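Local coordinates for uncharacterized conserved protein (Idiomarina loihiensis, PDB 2QSD) that is of unknown function, belongs to the DUF1543 family and packs three antiparallel sheets and two helices into a compact chain found in a two-subunit assembly, at residues L12-G17 against H27-V32; L63-G68 against E160-Q165; D104-V109 against Q118-Q123. All coordinates share one frame; numbering follows the deposited sequence.

Overall arrangement
Three ways of joining chain segments occur side by side here: a strand pair, a turn-to-turn contact and a helix on a sheet. Contact 1 is a hairpin whose L12, I29 and F31 pack on the strand of contact 3, with I29 CD1 3.7 Å from F105 CE1, although the two centres are about 19 Å apart. Contact 2 lies about 15 Å from contact 3, centre to centre, and meets the same strand through V66 and D67. Contacts 1 and 2, with centres about 22 Å apart, do not touch. Strand 105-110 therefore links all three, and contact 3 is nested inside the long loop that contact 2 closes. No active site is known to which they could be related.

Contact 1: residues L12-G17 against H27-V32; sequences LVYVGG and HDIRFV
The segments 12-17 and 27-32 are the two arms of a beta hairpin, running antiparallel with 4.7 Å between their axes at closest approach. H27 faces G16 in a non-hydrogen-bonded pair. Its CG is anti to the carbonyl carbon (chi1 -62°), which sets the imidazole beside the phenol of Y14; the planes are only 9° apart but slid so that the rings barely overlap. The closest approach is at the hydroxyl end, Y14 OH lying 3.4 Å from H27 CB. H27 CD2 sits 3.7 Å from G16 CA, so close that a beta carbon on residue 16 would collide with it. D28 pairs with V15 through two backbone bonds; V15 N meets D28 O at 3.0 Å, nearly along the C=O axis. The D28 carboxylate turns instead to its own strand, where OD2 offers its syn lone pair to R30 NH1 at 3.0 Å in a salt bridge, while OD1 accepts from the backbone of N23 and I24 of the second subunit. On the H27 face again, I29 brings CD1 to the edge of the Y14 ring, 3.5 Å from Y14 CD1, and also against L12 CD1. R30 and V13 exchange backbone bonds, that from V13 N to R30 O being 2.9 Å long and almost straight at 175°. The R30 chain bends twice to reach D28, and its NH1 also bonds to G21 O of the second subunit. F31 lies alongside L12, its CE2 3.8 Å from L12 CD2, and V32 CG2 meets V13 CG1 on the other face. Strand 56-62 pairs with strand 9-17, helix 41-47 packs against V15 and V32, and strand 105-110 meets the face of L12 and I29.

Contact 2: residues L63-G68 against E160-Q165; sequences LHHVDG and EFDGEQ
H65 sets out toward segment 160-165, where a strand gives way to a turn, CG being anti to the carbonyl carbon (chi1 -79°). Its NE2 donates to D162 OD2 over 2.8 Å, nearly straight at 166°, and lands on the syn lone pair with imidazole and carboxylate almost coplanar. D162 is set for this by its first torsion: CG stands in the crowded position between the backbone N and the carbonyl carbon (chi1 65°), which folds the carboxylate back over its own turn. There OD1 accepts from E164 N at 3.1 Å, from above the carboxylate plane, closing an Asx turn near the end of strand 155-161. In the four-stranded antiparallel sheet, strands 65-66 and 155-161 flank strand 69-74 on either side, so the His-carboxylate bond reaches across the start of that middle strand, at R70. E164 lies over one face of the H65 ring, its CB 3.6 Å from the ring centroid in a CH-pi contact, and its extended chain brings the carboxylate into a stacked position near CE1. Two carboxylates so near may favour a protonated imidazole. At the far edge H65 ND1 shares a hydrogen bond of 2.9 Å with H64 ND1, which fixes the ring's rotation from its other side. Main-chain bonds join the turns: G68 O accepts from D162 N, 2.9 Å away and nearly along the C=O axis, and on a lone pair from G163 N. The F161 ring, with CG anti to the backbone N, packs beside that carbonyl, where a beta carbon on residue 68 would press on CE1. Q165 bends at chi2 and brings OE1 to 3.2 Å from G68 N, at an angle too poor for a hydrogen bond.

Contact 3: residues D104-V109 against Q118-Q123; sequences DFTVVV and QLARAQ
V108, T106 and Q123 carry most of this contact between a strand and the end of a helix. T106 and Q123 meet tip to tip. In T106, OG1 is anti to the backbone N (chi1 -168°), so the hydroxyl faces the helix end and donates to Q123 OE1 over 2.9 Å, in the plane of the amide carbonyl. Q123 lies at the C-terminal end of the helix; its CG takes the crowded position between backbone N and carbonyl carbon (chi1 52°), and from there the chain runs extended to the strand. The methyl of T106 does separate work, CG2 packing 3.8 Å from A120 CB. V108, two residues on and pointing the same way, crosses the Q123 side chain obliquely: its methyl packs against the amide end, V108 CG1 lying 3.7 Å from Q123 NE2. Farther along, L119 CD1 leans on V109 O. The strand and helix axes approach to 8.7 Å and lie 127° apart. A120 also touches V89 of the adjacent strand, so the helix spans more than one strand. V107 points away from it, toward V66 and L12. The pattern is a helix packed on one face of an antiparallel sheet, as in alpha+beta folds: helix 113-122 folds back on the three-stranded sheet whose edge strand leads into it.

Contact 1: residues L12-G17 against H27-V32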
loop_
_atom_site.group_PDB
_atom_site.type_symbol
_atom_site.label_atom_id
_atom_site.label_comp_id
_atom_site.label_asym_id
_atom_site.label_seq_id
_atom_site.Cartn_x
_atom_site.Cartn_y
_atom_site.Cartn_z
ATOM N N LEU A 12 3.886 -16.515 4.877
ATOM C CA LEU A 12 3.664 -15.331 4.070
ATOM C C LEU A 12 3.023 -14.288 4.981
ATOM O O LEU A 12 1.939 -14.508 5.509
ATOM C CB LEU A 12 2.844 -15.698 2.824
ATOM C CG LEU A 12 1.628 -15.079 2.110
ATOM C CD1 LEU A 12 1.373 -13.603 2.302
ATOM C CD2 LEU A 12 1.728 -15.401 0.624
ATOM N N VAL A 13 3.719 -13.172 5.189
ATOM C CA VAL A 13 3.290 -12.149 6.142
ATOM C C VAL A 13 2.969 -10.825 5.455
ATOM O O VAL A 13 3.659 -10.404 4.526
ATOM C CB VAL A 13 4.332 -11.920 7.283
ATOM C CG1 VAL A 13 4.552 -13.182 8.086
ATOM C CG2 VAL A 13 5.655 -11.454 6.745
ATOM N N TYR A 14 1.905 -10.181 5.910
ATOM C CA TYR A 14 1.492 -8.892 5.383
ATOM C C TYR A 14 1.820 -7.875 6.460
ATOM O O TYR A 14 1.260 -7.907 7.556
ATOM C CB TYR A 14 -0.002 -8.929 5.090
ATOM C CG TYR A 14 -0.603 -7.710 4.429
ATOM C CD1 TYR A 14 -0.238 -7.334 3.133
ATOM C CD2 TYR A 14 -1.590 -6.963 5.078
ATOM C CE1 TYR A 14 -0.809 -6.223 2.512
ATOM C CE2 TYR A 14 -2.175 -5.848 4.467
ATOM C CZ TYR A 14 -1.778 -5.486 3.187
ATOM O OH TYR A 14 -2.347 -4.392 2.584
ATOM N N VAL A 15 2.773 -7.002 6.166
ATOM C CA VAL A 15 3.259 -6.064 7.167
ATOM C C VAL A 15 2.983 -4.635 6.745
ATOM O O VAL A 15 2.790 -4.356 5.562
ATOM C CB VAL A 15 4.754 -6.270 7.473
ATOM C CG1 VAL A 15 4.965 -7.608 8.137
ATOM C CG2 VAL A 15 5.594 -6.183 6.200
ATOM N N GLY A 16 2.956 -3.737 7.722
ATOM C CA GLY A 16 2.627 -2.339 7.484
ATOM C C GLY A 16 3.503 -1.391 8.270
ATOM O O GLY A 16 4.076 -1.750 9.306
ATOM N N GLY A 17 3.600 -0.166 7.775
ATOM C CA GLY A 17 4.416 0.846 8.415
ATOM C C GLY A 17 4.625 2.042 7.516
ATOM O O GLY A 17 3.922 2.220 6.517
ATOM N N HIS A 27 2.158 -0.951 2.761
ATOM C CA HIS A 27 2.125 -2.373 3.083
ATOM C C HIS A 27 2.929 -3.199 2.081
ATOM O O HIS A 27 2.925 -2.906 0.894
ATOM C CB HIS A 27 0.680 -2.873 3.115
ATOM C CG HIS A 27 -0.160 -2.217 4.164
ATOM N ND1 HIS A 27 -0.772 -0.998 3.970
ATOM C CD2 HIS A 27 -0.476 -2.604 5.422
ATOM C CE1 HIS A 27 -1.432 -0.662 5.063
ATOM N NE2 HIS A 27 -1.267 -1.618 5.959
ATOM N N ASP A 28 3.593 -4.241 2.570
ATOM C CA ASP A 28 4.311 -5.181 1.712
ATOM C C ASP A 28 4.064 -6.623 2.172
ATOM O O ASP A 28 3.703 -6.859 3.325
ATOM C CB ASP A 28 5.820 -4.867 1.711
ATOM C CG ASP A 28 6.574 -5.563 0.581
ATOM O OD1 ASP A 28 5.939 -5.908 -0.435
ATOM O OD2 ASP A 28 7.805 -5.761 0.702
ATOM N N ILE A 29 4.251 -7.569 1.254
ATOM C CA ILE A 29 4.197 -8.995 1.541
ATOM C C ILE A 29 5.617 -9.538 1.633
ATOM O O ILE A 29 6.410 -9.365 0.705
ATOM C CB ILE A 29 3.428 -9.742 0.433
ATOM C CG1 ILE A 29 1.935 -9.393 0.477
ATOM C CG2 ILE A 29 3.645 -11.254 0.517
ATOM C CD1 ILE A 29 1.184 -10.088 1.572
ATOM N N ARG A 30 5.944 -10.171 2.759
ATOM C CA ARG A 30 7.240 -10.832 2.924
ATOM C C ARG A 30 7.081 -12.352 3.054
ATOM O O ARG A 30 6.082 -12.843 3.592
ATOM C CB ARG A 30 7.996 -10.297 4.150
ATOM C CG ARG A 30 8.128 -8.777 4.269
ATOM C CD ARG A 30 8.735 -8.123 3.027
ATOM N NE ARG A 30 10.085 -8.594 2.732
ATOM C CZ ARG A 30 10.756 -8.301 1.621
ATOM N NH1 ARG A 30 10.215 -7.528 0.685
ATOM N NH2 ARG A 30 11.974 -8.786 1.441
ATOM N N PHE A 31 8.073 -13.084 2.555
ATOM C CA PHE A 31 8.181 -14.513 2.794
ATOM C C PHE A 31 9.289 -14.738 3.803
ATOM O O PHE A 31 10.390 -14.220 3.635
ATOM C CB PHE A 31 8.469 -15.265 1.495
ATOM C CG PHE A 31 7.302 -15.300 0.551
ATOM C CD1 PHE A 31 7.129 -14.295 -0.403
ATOM C CD2 PHE A 31 6.363 -16.331 0.627
ATOM C CE1 PHE A 31 6.036 -14.318 -1.272
ATOM C CE2 PHE A 31 5.269 -16.369 -0.240
ATOM C CZ PHE A 31 5.107 -15.362 -1.191
ATOM N N VAL A 32 8.988 -15.488 4.861
ATOM C CA VAL A 32 9.941 -15.730 5.949
ATOM C C VAL A 32 9.878 -17.184 6.424
ATOM O O VAL A 32 8.838 -17.836 6.301
ATOM C CB VAL A 32 9.720 -14.784 7.162
ATOM C CG1 VAL A 32 10.226 -13.377 6.863
ATOM C CG2 VAL A 32 8.247 -14.757 7.594
#

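Contact 2: residues L63-G68 against E160-Q165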
loop_
_atom_site.group_PDB
_atom_site.type_symbol
_atom_site.label_atom_id
_atom_site.label_comp_id
_atom_site.label_asym_id
_atom_site.label_seq_id
_atom_site.Cartn_x
_atom_site.Cartn_y
_atom_site.Cartn_z
ATOM N N LEU A 63 2.211 -21.277 4.959
ATOM C CA LEU A 63 2.022 -21.836 3.620
ATOM C C LEU A 63 2.661 -23.221 3.543
ATOM O O LEU A 63 3.884 -23.335 3.620
ATOM C CB LEU A 63 2.692 -20.921 2.593
ATOM C CG LEU A 63 1.917 -20.281 1.443
ATOM C CD1 LEU A 63 2.888 -19.976 0.311
ATOM C CD2 LEU A 63 0.746 -21.122 0.940
ATOM N N HIS A 64 1.849 -24.268 3.397
ATOM C CA HIS A 64 2.374 -25.644 3.336
ATOM C C HIS A 64 2.038 -26.390 2.045
ATOM O O HIS A 64 2.731 -27.348 1.673
ATOM C CB HIS A 64 1.957 -26.470 4.560
ATOM C CG HIS A 64 0.501 -26.374 4.898
ATOM N ND1 HIS A 64 -0.481 -26.999 4.160
ATOM C CD2 HIS A 64 -0.138 -25.736 5.908
ATOM C CE1 HIS A 64 -1.663 -26.738 4.690
ATOM N NE2 HIS A 64 -1.482 -25.971 5.751
ATOM N N HIS A 65 0.988 -25.944 1.359
ATOM C CA HIS A 65 0.573 -26.555 0.103
ATOM C C HIS A 65 0.120 -25.508 -0.894
ATOM O O HIS A 65 -0.596 -24.574 -0.524
ATOM C CB HIS A 65 -0.559 -27.555 0.337
ATOM C CG HIS A 65 -0.097 -28.873 0.866
ATOM N ND1 HIS A 65 0.005 -29.142 2.214
ATOM C CD2 HIS A 65 0.291 -30.001 0.228
ATOM C CE1 HIS A 65 0.439 -30.378 2.383
ATOM N NE2 HIS A 65 0.617 -30.922 1.194
ATOM N N VAL A 66 0.563 -25.661 -2.146
ATOM C CA VAL A 66 0.128 -24.822 -3.273
ATOM C C VAL A 66 -0.120 -25.707 -4.509
ATOM O O VAL A 66 0.780 -26.432 -4.944
ATOM C CB VAL A 66 1.171 -23.710 -3.642
ATOM C CG1 VAL A 66 0.700 -22.905 -4.859
ATOM C CG2 VAL A 66 1.423 -22.764 -2.486
ATOM N N ASP A 67 -1.338 -25.645 -5.053
ATOM C CA ASP A 67 -1.730 -26.352 -6.291
ATOM C C ASP A 67 -1.417 -27.858 -6.306
ATOM O O ASP A 67 -0.985 -28.404 -7.322
ATOM C CB ASP A 67 -1.129 -25.674 -7.538
ATOM C CG ASP A 67 -1.617 -24.247 -7.740
ATOM O OD1 ASP A 67 -2.732 -23.904 -7.285
ATOM O OD2 ASP A 67 -0.877 -23.466 -8.378
ATOM N N GLY A 68 -1.622 -28.515 -5.168
ATOM C CA GLY A 68 -1.367 -29.941 -5.052
ATOM C C GLY A 68 0.044 -30.310 -4.633
ATOM O O GLY A 68 0.343 -31.494 -4.450
ATOM N N GLU A 160 6.802 -31.117 -3.646
ATOM C CA GLU A 160 6.439 -32.526 -3.804
ATOM C C GLU A 160 4.928 -32.651 -4.009
ATOM O O GLU A 160 4.151 -32.263 -3.140
ATOM C CB GLU A 160 6.864 -33.317 -2.566
ATOM C CG GLU A 160 6.489 -34.797 -2.595
ATOM C CD GLU A 160 6.213 -35.379 -1.213
ATOM O OE1 GLU A 160 5.880 -36.580 -1.127
ATOM O OE2 GLU A 160 6.313 -34.640 -0.210
ATOM N N PHE A 161 4.513 -33.189 -5.156
ATOM C CA PHE A 161 3.098 -33.399 -5.439
ATOM C C PHE A 161 2.474 -34.454 -4.518
ATOM O O PHE A 161 2.932 -35.594 -4.479
ATOM C CB PHE A 161 2.895 -33.782 -6.906
ATOM C CG PHE A 161 1.447 -33.927 -7.308
ATOM C CD1 PHE A 161 0.700 -32.812 -7.667
ATOM C CD2 PHE A 161 0.836 -35.181 -7.335
ATOM C CE1 PHE A 161 -0.643 -32.937 -8.042
ATOM C CE2 PHE A 161 -0.502 -35.317 -7.701
ATOM C CZ PHE A 161 -1.244 -34.189 -8.060
ATOM N N ASP A 162 1.436 -34.061 -3.776
ATOM C CA ASP A 162 0.659 -35.004 -2.967
ATOM C C ASP A 162 -0.861 -34.833 -3.103
ATOM O O ASP A 162 -1.630 -35.560 -2.475
ATOM C CB ASP A 162 1.096 -34.981 -1.490
ATOM C CG ASP A 162 0.828 -33.643 -0.796
ATOM O OD1 ASP A 162 0.215 -32.731 -1.394
ATOM O OD2 ASP A 162 1.240 -33.510 0.379
ATOM N N GLY A 163 -1.282 -33.855 -3.903
ATOM C CA GLY A 163 -2.703 -33.602 -4.144
ATOM C C GLY A 163 -3.464 -32.764 -3.117
ATOM O O GLY A 163 -4.630 -32.421 -3.343
ATOM N N GLU A 164 -2.826 -32.430 -1.997
ATOM C CA GLU A 164 -3.467 -31.610 -0.968
ATOM C C GLU A 164 -3.610 -30.156 -1.404
ATOM O O GLU A 164 -2.718 -29.585 -2.038
ATOM C CB GLU A 164 -2.693 -31.664 0.345
ATOM C CG GLU A 164 -3.079 -32.785 1.288
ATOM C CD GLU A 164 -2.517 -32.572 2.690
ATOM O OE1 GLU A 164 -2.761 -31.492 3.285
ATOM O OE2 GLU A 164 -1.831 -33.488 3.196
ATOM N N GLN A 165 -4.748 -29.570 -1.061
ATOM C CA GLN A 165 -5.013 -28.170 -1.353
ATOM C C GLN A 165 -4.960 -27.358 -0.058
ATOM O O GLN A 165 -5.097 -27.907 1.043
ATOM C CB GLN A 165 -6.372 -28.004 -2.043
ATOM C CG GLN A 165 -6.494 -28.681 -3.411
ATOM C CD GLN A 165 -5.679 -28.000 -4.504
ATOM O OE1 GLN A 165 -4.846 -28.629 -5.148
ATOM N NE2 GLN A 165 -5.926 -26.715 -4.722
#

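Contact 3: residues D104-V109 against Q118-Q123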
loop_
_atom_site.group_PDB
_atom_site.type_symbol
_atom_site.label_atom_id
_atom_site.label_comp_id
_atom_site.label_asym_id
_atom_site.label_seq_id
_atom_site.Cartn_x
_atom_site.Cartn_y
_atom_site.Cartn_z
ATOM N N ASP A 104 -5.568 -9.367 -4.119
ATOM C CA ASP A 104 -4.662 -8.650 -5.024
ATOM C C ASP A 104 -3.432 -9.448 -5.491
ATOM O O ASP A 104 -2.627 -8.942 -6.279
ATOM C CB ASP A 104 -4.231 -7.304 -4.409
ATOM C CG ASP A 104 -3.544 -7.460 -3.055
ATOM O OD1 ASP A 104 -4.168 -7.999 -2.114
ATOM O OD2 ASP A 104 -2.379 -7.021 -2.924
ATOM N N PHE A 105 -3.284 -10.681 -5.003
ATOM C CA PHE A 105 -2.166 -11.545 -5.395
ATOM C C PHE A 105 -2.502 -13.026 -5.279
ATOM O O PHE A 105 -3.544 -13.395 -4.730
ATOM C CB PHE A 105 -0.903 -11.229 -4.573
ATOM C CG PHE A 105 -1.023 -11.548 -3.108
ATOM C CD1 PHE A 105 -1.344 -10.549 -2.198
ATOM C CD2 PHE A 105 -0.804 -12.841 -2.634
ATOM C CE1 PHE A 105 -1.453 -10.833 -0.847
ATOM C CE2 PHE A 105 -0.914 -13.133 -1.291
ATOM C CZ PHE A 105 -1.230 -12.127 -0.395
ATOM N N THR A 106 -1.593 -13.864 -5.781
ATOM C CA THR A 106 -1.661 -15.313 -5.586
ATOM C C THR A 106 -0.272 -15.964 -5.569
ATOM O O THR A 106 0.731 -15.330 -5.906
ATOM C CB THR A 106 -2.560 -16.009 -6.644
ATOM O OG1 THR A 106 -2.809 -17.364 -6.246
ATOM C CG2 THR A 106 -1.904 -16.005 -8.012
ATOM N N VAL A 107 -0.234 -17.226 -5.148
ATOM C CA VAL A 107 0.954 -18.060 -5.257
ATOM C C VAL A 107 0.589 -19.266 -6.115
ATOM O O VAL A 107 -0.454 -19.887 -5.906
ATOM C CB VAL A 107 1.485 -18.506 -3.869
ATOM C CG1 VAL A 107 2.725 -19.385 -4.015
ATOM C CG2 VAL A 107 1.816 -17.291 -2.992
ATOM N N VAL A 108 1.428 -19.569 -7.103
ATOM C CA VAL A 108 1.213 -20.705 -8.007
ATOM C C VAL A 108 2.486 -21.532 -8.178
ATOM O O VAL A 108 3.584 -21.079 -7.843
ATOM C CB VAL A 108 0.718 -20.271 -9.430
ATOM C CG1 VAL A 108 -0.680 -19.649 -9.385
ATOM C CG2 VAL A 108 1.728 -19.344 -10.123
ATOM N N VAL A 109 2.328 -22.744 -8.706
ATOM C CA VAL A 109 3.462 -23.609 -9.028
ATOM C C VAL A 109 3.633 -23.673 -10.546
ATOM O O VAL A 109 2.699 -24.036 -11.270
ATOM C CB VAL A 109 3.285 -25.024 -8.426
ATOM C CG1 VAL A 109 4.373 -25.969 -8.918
ATOM C CG2 VAL A 109 3.299 -24.955 -6.912
ATOM N N GLN A 118 0.615 -16.710 -16.588
ATOM C CA GLN A 118 -0.532 -17.273 -17.304
ATOM C C GLN A 118 -1.511 -18.004 -16.386
ATOM O O GLN A 118 -2.720 -17.783 -16.470
ATOM C CB GLN A 118 -0.065 -18.213 -18.424
ATOM C CG GLN A 118 0.451 -17.499 -19.672
ATOM C CD GLN A 118 0.814 -18.456 -20.800
ATOM O OE1 GLN A 118 0.174 -19.493 -20.988
ATOM N NE2 GLN A 118 1.841 -18.103 -21.564
ATOM N N LEU A 119 -0.980 -18.856 -15.508
ATOM C CA LEU A 119 -1.789 -19.631 -14.557
ATOM C C LEU A 119 -2.474 -18.752 -13.521
ATOM O O LEU A 119 -3.583 -19.054 -13.080
ATOM C CB LEU A 119 -0.934 -20.681 -13.842
ATOM C CG LEU A 119 -0.454 -21.901 -14.628
ATOM C CD1 LEU A 119 0.770 -22.498 -13.953
ATOM C CD2 LEU A 119 -1.562 -22.940 -14.786
ATOM N N ALA A 120 -1.802 -17.669 -13.139
ATOM C CA ALA A 120 -2.337 -16.713 -12.174
ATOM C C ALA A 120 -3.527 -15.931 -12.735
ATOM O O ALA A 120 -4.493 -15.665 -12.016
ATOM C CB ALA A 120 -1.243 -15.767 -11.717
ATOM N N ARG A 121 -3.444 -15.579 -14.020
ATOM C CA ARG A 121 -4.510 -14.865 -14.727
ATOM C C ARG A 121 -5.784 -15.701 -14.827
ATOM O O ARG A 121 -6.891 -15.187 -14.637
ATOM C CB ARG A 121 -4.043 -14.468 -16.134
ATOM C CG ARG A 121 -3.125 -13.248 -16.196
ATOM C CD ARG A 121 -2.322 -13.220 -17.498
ATOM N NE ARG A 121 -1.434 -12.057 -17.581
ATOM C CZ ARG A 121 -0.384 -11.957 -18.396
ATOM N NH1 ARG A 121 -0.060 -12.954 -19.211
ATOM N NH2 ARG A 121 0.354 -10.854 -18.390
ATOM N N ALA A 122 -5.608 -16.993 -15.095
ATOM C CA ALA A 122 -6.710 -17.907 -15.395
ATOM C C ALA A 122 -7.575 -18.303 -14.199
ATOM O O ALA A 122 -8.706 -18.761 -14.379
ATOM C CB ALA A 122 -6.178 -19.154 -16.098
ATOM N N GLN A 123 -7.058 -18.127 -12.985
ATOM C CA GLN A 123 -7.796 -18.543 -11.789
ATOM C C GLN A 123 -8.690 -17.465 -11.159
ATOM O O GLN A 123 -9.265 -17.683 -10.088
ATOM C CB GLN A 123 -6.872 -19.204 -10.750
ATOM C CG GLN A 123 -5.631 -18.415 -10.363
ATOM C CD GLN A 123 -4.802 -19.118 -9.300
ATOM O OE1 GLN A 123 -4.569 -18.572 -8.221
ATOM N NE2 GLN A 123 -4.360 -20.338 -9.597
#